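Local coordinates for pullulanase (Klebsiella oxytoca, PDB 2YOC), which hydrolyses alpha-1,6-glucosidic linkages in pullulan and related dextrins, and is a substrate of the type 2 secretion system, at residues Gly337-Met349 against Leu372-Asp386. Sequence-based numbering, arbitrary orientation.
Sequences GSDLKGAFYRYAM and LSTNSEYSQVVDLND. With SO4 (sulfate ion), chain O.
The guanidinium of Arg346 lies flat on the Tyr378 ring, a cation-pi stack with planes 14° apart. Its NH1 sits over the ring near CE2 and also donates, within the guanidinium plane, to Glu377 O (3.2 Å). The bend at chi3 (-65°) turns the group back over the tyrosine, and NE makes a salt bridge to Glu363, a second hold on the group. Next along, Tyr345 and Ser379 form an antiparallel hydrogen-bonded pair, Tyr345 N reaching Ser379 O at 2.8 Å and Ser379 N returning to Tyr345 O. Ser379 CB packs over one face of the Tyr345 ring, a CH-pi contact; the carboxylate of Asp366 bonds Tyr345 OH, and Asp366 N donates to Ser379 OG. Phe344 and Gln380, the following non-hydrogen-bonded pair, point to the other sheet face, where Gln380 CG makes an off-centre CH-pi contact with the ring. With CG anti to N (chi1 -157°) and the chain extended, Gln380 lays its amide alongside the phenylalanine ring, nearly parallel to it: NE2 donates to Gly342 O (3.1 Å) and to O1 of a sulfate, probably from the crystallisation liquor and also bonded by Thr566, and Ser371 bonds OE1. Beyond the paired strands, Val381 N bonds Ala343 O nearly straight (2.8 Å), and Gly342 N, in the type II turn 340-343, reaches Val381 O. At the periphery, extended Lys341 makes a salt bridge, NZ to Asp386 OD2 (3.1 Å), whose hydrogen bond is weak. In the CBM48 beta-sandwich, strand 379-380 thus pairs with the start of 344-353 on the edge that 358-364 takes up further along; 305-311 lines the opposite edge, 371-372 pairs with 379-380, and Val381 packs against 286-290 and 293-299.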
loop_
_atom_site.group_PDB
_atom_site.type_symbol
_atom_site.label_atom_id
_atom_site.label_comp_id
_atom_site.label_asym_id
_atom_site.label_seq_id
_atom_site.Cartn_x
_atom_site.Cartn_y
_atom_site.Cartn_z
ATOM N N GLY B 337 -17.607 -51.078 -47.299
ATOM C CA GLY B 337 -19.031 -50.886 -47.545
ATOM C C GLY B 337 -19.852 -50.358 -46.390
ATOM O O GLY B 337 -19.418 -50.379 -45.236
ATOM N N SER B 338 -21.063 -49.894 -46.691
ATOM C CA SER B 338 -21.965 -49.392 -45.646
ATOM C C SER B 338 -22.516 -50.553 -44.793
ATOM O O SER B 338 -23.127 -50.330 -43.748
ATOM C CB SER B 338 -23.071 -48.527 -46.251
ATOM O OG SER B 338 -22.636 -47.188 -46.475
ATOM N N ASP B 339 -22.238 -51.809 -45.244
ATOM C CA ASP B 339 -22.576 -53.065 -44.574
ATOM C C ASP B 339 -21.901 -53.124 -43.187
ATOM O O ASP B 339 -22.474 -53.691 -42.252
ATOM C CB ASP B 339 -22.166 -54.280 -45.426
ATOM C CG ASP B 339 -21.070 -54.031 -46.452
ATOM O OD1 ASP B 339 -19.886 -53.869 -46.040
ATOM O OD2 ASP B 339 -21.390 -53.999 -47.665
ATOM N N LEU B 340 -20.735 -52.466 -43.041
ATOM C CA LEU B 340 -19.982 -52.430 -41.799
ATOM C C LEU B 340 -20.653 -51.658 -40.664
ATOM O O LEU B 340 -20.148 -51.683 -39.541
ATOM C CB LEU B 340 -18.538 -51.964 -42.047
ATOM C CG LEU B 340 -17.741 -52.806 -43.041
ATOM C CD1 LEU B 340 -16.578 -52.048 -43.582
ATOM C CD2 LEU B 340 -17.267 -54.088 -42.426
ATOM N N LYS B 341 -21.794 -51.004 -40.913
ATOM C CA LYS B 341 -22.488 -50.289 -39.825
ATOM C C LYS B 341 -22.757 -51.270 -38.663
ATOM O O LYS B 341 -23.448 -52.284 -38.854
ATOM C CB LYS B 341 -23.801 -49.657 -40.325
ATOM C CG LYS B 341 -24.663 -48.972 -39.271
ATOM C CD LYS B 341 -26.058 -48.651 -39.831
ATOM C CE LYS B 341 -26.880 -47.663 -39.018
ATOM N NZ LYS B 341 -28.345 -47.812 -39.307
ATOM N N GLY B 342 -22.155 -50.983 -37.504
ATOM C CA GLY B 342 -22.310 -51.805 -36.306
ATOM C C GLY B 342 -21.197 -52.802 -36.059
ATOM O O GLY B 342 -21.147 -53.406 -34.982
ATOM N N ALA B 343 -20.299 -52.991 -37.034
ATOM C CA ALA B 343 -19.180 -53.912 -36.843
ATOM C C ALA B 343 -18.191 -53.370 -35.806
ATOM O O ALA B 343 -18.032 -52.141 -35.637
ATOM C CB ALA B 343 -18.447 -54.175 -38.156
ATOM N N PHE B 344 -17.541 -54.314 -35.103
ATOM C CA PHE B 344 -16.534 -54.016 -34.109
ATOM C C PHE B 344 -15.188 -53.986 -34.791
ATOM O O PHE B 344 -14.998 -54.647 -35.812
ATOM C CB PHE B 344 -16.589 -55.020 -32.954
ATOM C CG PHE B 344 -17.818 -54.861 -32.094
ATOM C CD1 PHE B 344 -17.923 -53.808 -31.189
ATOM C CD2 PHE B 344 -18.855 -55.779 -32.163
ATOM C CE1 PHE B 344 -19.057 -53.665 -30.392
ATOM C CE2 PHE B 344 -19.975 -55.657 -31.342
ATOM C CZ PHE B 344 -20.078 -54.590 -30.477
ATOM N N TYR B 345 -14.267 -53.185 -34.270
ATOM C CA TYR B 345 -12.953 -53.053 -34.878
ATOM C C TYR B 345 -11.930 -52.526 -33.914
ATOM O O TYR B 345 -12.259 -51.896 -32.891
ATOM C CB TYR B 345 -13.013 -52.138 -36.139
ATOM C CG TYR B 345 -13.174 -50.667 -35.838
ATOM C CD1 TYR B 345 -14.406 -50.145 -35.465
ATOM C CD2 TYR B 345 -12.096 -49.785 -35.956
ATOM C CE1 TYR B 345 -14.561 -48.788 -35.192
ATOM C CE2 TYR B 345 -12.231 -48.428 -35.663
ATOM C CZ TYR B 345 -13.464 -47.935 -35.270
ATOM O OH TYR B 345 -13.610 -46.601 -34.955
ATOM N N ARG B 346 -10.673 -52.727 -34.302
ATOM C CA ARG B 346 -9.484 -52.217 -33.651
ATOM C C ARG B 346 -8.455 -52.056 -34.760
ATOM O O ARG B 346 -8.578 -52.699 -35.806
ATOM C CB ARG B 346 -8.974 -53.216 -32.606
ATOM C CG ARG B 346 -9.860 -53.339 -31.381
ATOM C CD ARG B 346 -9.135 -53.976 -30.240
ATOM N NE ARG B 346 -8.771 -55.358 -30.532
ATOM C CZ ARG B 346 -9.010 -56.374 -29.718
ATOM N NH1 ARG B 346 -9.633 -56.175 -28.564
ATOM N NH2 ARG B 346 -8.615 -57.596 -30.043
ATOM N N TYR B 347 -7.458 -51.208 -34.546
ATOM C CA TYR B 347 -6.367 -51.012 -35.494
ATOM C C TYR B 347 -5.225 -51.848 -35.018
ATOM O O TYR B 347 -4.850 -51.740 -33.855
ATOM C CB TYR B 347 -5.912 -49.535 -35.551
ATOM C CG TYR B 347 -6.980 -48.602 -36.061
ATOM C CD1 TYR B 347 -7.527 -48.766 -37.328
ATOM C CD2 TYR B 347 -7.484 -47.583 -35.257
ATOM C CE1 TYR B 347 -8.540 -47.935 -37.789
ATOM C CE2 TYR B 347 -8.494 -46.737 -35.712
ATOM C CZ TYR B 347 -9.004 -46.906 -36.989
ATOM O OH TYR B 347 -9.987 -46.085 -37.472
ATOM N N ALA B 348 -4.681 -52.700 -35.897
ATOM C CA ALA B 348 -3.523 -53.521 -35.568
ATOM C C ALA B 348 -2.284 -52.714 -35.964
ATOM O O ALA B 348 -2.034 -52.479 -37.160
ATOM C CB ALA B 348 -3.572 -54.825 -36.316
HETATM N N MSE B 349 -1.562 -52.209 -34.936
HETATM C CA MSE B 349 -0.387 -51.371 -35.100
HETATM C C MSE B 349 0.905 -52.171 -35.196
HETATM O O MSE B 349 1.034 -53.258 -34.621
HETATM C CB MSE B 349 -0.243 -50.455 -33.890
HETATM C CG MSE B 349 -1.491 -49.671 -33.533
HETATM SE SE MSE B 349 -1.974 -48.352 -34.865
HETATM C CE MSE B 349 -0.238 -47.335 -34.953
ATOM N N LEU B 372 -18.628 -48.136 -28.504
ATOM C CA LEU B 372 -17.729 -49.220 -28.058
ATOM C C LEU B 372 -18.469 -50.495 -27.600
ATOM O O LEU B 372 -19.684 -50.467 -27.410
ATOM C CB LEU B 372 -16.853 -48.742 -26.887
ATOM C CG LEU B 372 -16.073 -47.432 -26.996
ATOM C CD1 LEU B 372 -16.042 -46.739 -25.654
ATOM C CD2 LEU B 372 -14.644 -47.683 -27.473
ATOM N N SER B 373 -17.715 -51.601 -27.372
ATOM C CA SER B 373 -18.206 -52.871 -26.796
ATOM C C SER B 373 -18.117 -52.709 -25.249
ATOM O O SER B 373 -17.672 -51.653 -24.781
ATOM C CB SER B 373 -17.308 -54.020 -27.236
ATOM O OG SER B 373 -16.013 -53.877 -26.678
ATOM N N THR B 374 -18.504 -53.744 -24.458
ATOM C CA THR B 374 -18.429 -53.680 -22.985
ATOM C C THR B 374 -16.969 -53.512 -22.542
ATOM O O THR B 374 -16.078 -54.189 -23.074
ATOM C CB THR B 374 -19.109 -54.903 -22.344
ATOM O OG1 THR B 374 -20.443 -54.996 -22.823
ATOM C CG2 THR B 374 -19.127 -54.852 -20.818
ATOM N N ASN B 375 -16.742 -52.584 -21.590
ATOM C CA ASN B 375 -15.442 -52.225 -21.013
ATOM C C ASN B 375 -14.424 -51.652 -22.037
ATOM O O ASN B 375 -13.196 -51.695 -21.827
ATOM C CB ASN B 375 -14.878 -53.317 -20.076
ATOM C CG ASN B 375 -14.155 -52.796 -18.838
ATOM O OD1 ASN B 375 -14.519 -51.775 -18.242
ATOM N ND2 ASN B 375 -13.108 -53.491 -18.424
ATOM N N SER B 376 -14.978 -51.079 -23.148
ATOM C CA SER B 376 -14.271 -50.377 -24.216
ATOM C C SER B 376 -13.168 -51.205 -24.885
ATOM O O SER B 376 -12.184 -50.653 -25.381
ATOM C CB SER B 376 -13.753 -49.039 -23.688
ATOM O OG SER B 376 -14.694 -48.457 -22.793
ATOM N N GLU B 377 -13.357 -52.533 -24.924
ATOM C CA GLU B 377 -12.379 -53.465 -25.501
ATOM C C GLU B 377 -12.250 -53.322 -27.009
ATOM O O GLU B 377 -11.152 -53.521 -27.544
ATOM C CB GLU B 377 -12.705 -54.919 -25.154
ATOM C CG GLU B 377 -12.648 -55.234 -23.672
ATOM C CD GLU B 377 -13.088 -56.641 -23.319
ATOM O OE1 GLU B 377 -13.693 -57.312 -24.189
ATOM O OE2 GLU B 377 -12.841 -57.069 -22.167
ATOM N N TYR B 378 -13.376 -53.029 -27.695
ATOM C CA TYR B 378 -13.431 -52.863 -29.152
ATOM C C TYR B 378 -14.209 -51.608 -29.505
ATOM O O TYR B 378 -15.243 -51.311 -28.885
ATOM C CB TYR B 378 -14.117 -54.059 -29.842
ATOM C CG TYR B 378 -13.511 -55.417 -29.568
ATOM C CD1 TYR B 378 -13.828 -56.122 -28.409
ATOM C CD2 TYR B 378 -12.706 -56.046 -30.515
ATOM C CE1 TYR B 378 -13.293 -57.386 -28.161
ATOM C CE2 TYR B 378 -12.212 -57.333 -30.305
ATOM C CZ TYR B 378 -12.496 -57.997 -29.121
ATOM O OH TYR B 378 -11.974 -59.256 -28.891
ATOM N N SER B 379 -13.744 -50.896 -30.547
ATOM C CA SER B 379 -14.471 -49.735 -31.068
ATOM C C SER B 379 -15.614 -50.307 -31.962
ATOM O O SER B 379 -15.503 -51.430 -32.467
ATOM C CB SER B 379 -13.549 -48.855 -31.904
ATOM O OG SER B 379 -12.382 -48.444 -31.223
ATOM N N GLN B 380 -16.703 -49.559 -32.121
ATOM C CA GLN B 380 -17.811 -49.957 -32.975
ATOM C C GLN B 380 -18.039 -48.916 -34.075
ATOM O O GLN B 380 -17.975 -47.719 -33.802
ATOM C CB GLN B 380 -19.086 -50.099 -32.144
ATOM C CG GLN B 380 -20.109 -51.023 -32.795
ATOM C CD GLN B 380 -21.434 -51.035 -32.081
ATOM O OE1 GLN B 380 -21.679 -50.276 -31.128
ATOM N NE2 GLN B 380 -22.337 -51.863 -32.566
ATOM N N VAL B 381 -18.322 -49.364 -35.307
ATOM C CA VAL B 381 -18.665 -48.471 -36.421
ATOM C C VAL B 381 -20.084 -47.987 -36.119
ATOM O O VAL B 381 -20.977 -48.806 -35.907
ATOM C CB VAL B 381 -18.591 -49.159 -37.818
ATOM C CG1 VAL B 381 -19.190 -48.263 -38.896
ATOM C CG2 VAL B 381 -17.163 -49.551 -38.176
ATOM N N VAL B 382 -20.280 -46.661 -36.078
ATOM C CA VAL B 382 -21.571 -46.056 -35.775
ATOM C C VAL B 382 -21.895 -44.814 -36.604
ATOM O O VAL B 382 -21.001 -44.151 -37.134
ATOM C CB VAL B 382 -21.709 -45.802 -34.254
ATOM C CG1 VAL B 382 -21.128 -44.451 -33.842
ATOM C CG2 VAL B 382 -23.154 -45.927 -33.804
ATOM N N ASP B 383 -23.199 -44.508 -36.698
ATOM C CA ASP B 383 -23.749 -43.329 -37.367
ATOM C C ASP B 383 -24.635 -42.596 -36.358
ATOM O O ASP B 383 -25.830 -42.905 -36.239
ATOM C CB ASP B 383 -24.539 -43.731 -38.623
ATOM C CG ASP B 383 -25.227 -42.561 -39.277
ATOM O OD1 ASP B 383 -24.512 -41.622 -39.713
ATOM O OD2 ASP B 383 -26.489 -42.541 -39.280
ATOM N N LEU B 384 -24.045 -41.633 -35.613
ATOM C CA LEU B 384 -24.798 -40.897 -34.591
ATOM C C LEU B 384 -26.053 -40.211 -35.119
ATOM O O LEU B 384 -26.958 -39.900 -34.340
ATOM C CB LEU B 384 -23.911 -39.929 -33.797
ATOM C CG LEU B 384 -22.701 -40.524 -33.079
ATOM C CD1 LEU B 384 -21.886 -39.454 -32.469
ATOM C CD2 LEU B 384 -23.110 -41.473 -31.988
ATOM N N ASN B 385 -26.145 -40.049 -36.443
ATOM C CA ASN B 385 -27.310 -39.411 -37.048
ATOM C C ASN B 385 -28.532 -40.316 -37.275
ATOM O O ASN B 385 -29.581 -39.840 -37.704
ATOM C CB ASN B 385 -26.905 -38.562 -38.257
ATOM C CG ASN B 385 -26.306 -37.250 -37.797
ATOM O OD1 ASN B 385 -26.926 -36.473 -37.045
ATOM N ND2 ASN B 385 -25.045 -37.033 -38.126
ATOM N N ASP B 386 -28.392 -41.609 -36.934
ATOM C CA ASP B 386 -29.404 -42.656 -37.087
ATOM C C ASP B 386 -30.595 -42.461 -36.140
ATOM O O ASP B 386 -30.423 -42.336 -34.929
ATOM C CB ASP B 386 -28.737 -44.044 -36.914
ATOM C CG ASP B 386 -29.601 -45.276 -37.086
ATOM O OD1 ASP B 386 -30.716 -45.150 -37.623
ATOM O OD2 ASP B 386 -29.145 -46.377 -36.700
HETATM S S SO4 O . -26.260 -52.589 -31.533
HETATM O O1 SO4 O . -24.924 -52.821 -30.935
HETATM O O2 SO4 O . -26.174 -51.472 -32.493
HETATM O O3 SO4 O . -27.232 -52.207 -30.471
HETATM O O4 SO4 O . -26.735 -53.806 -32.227
#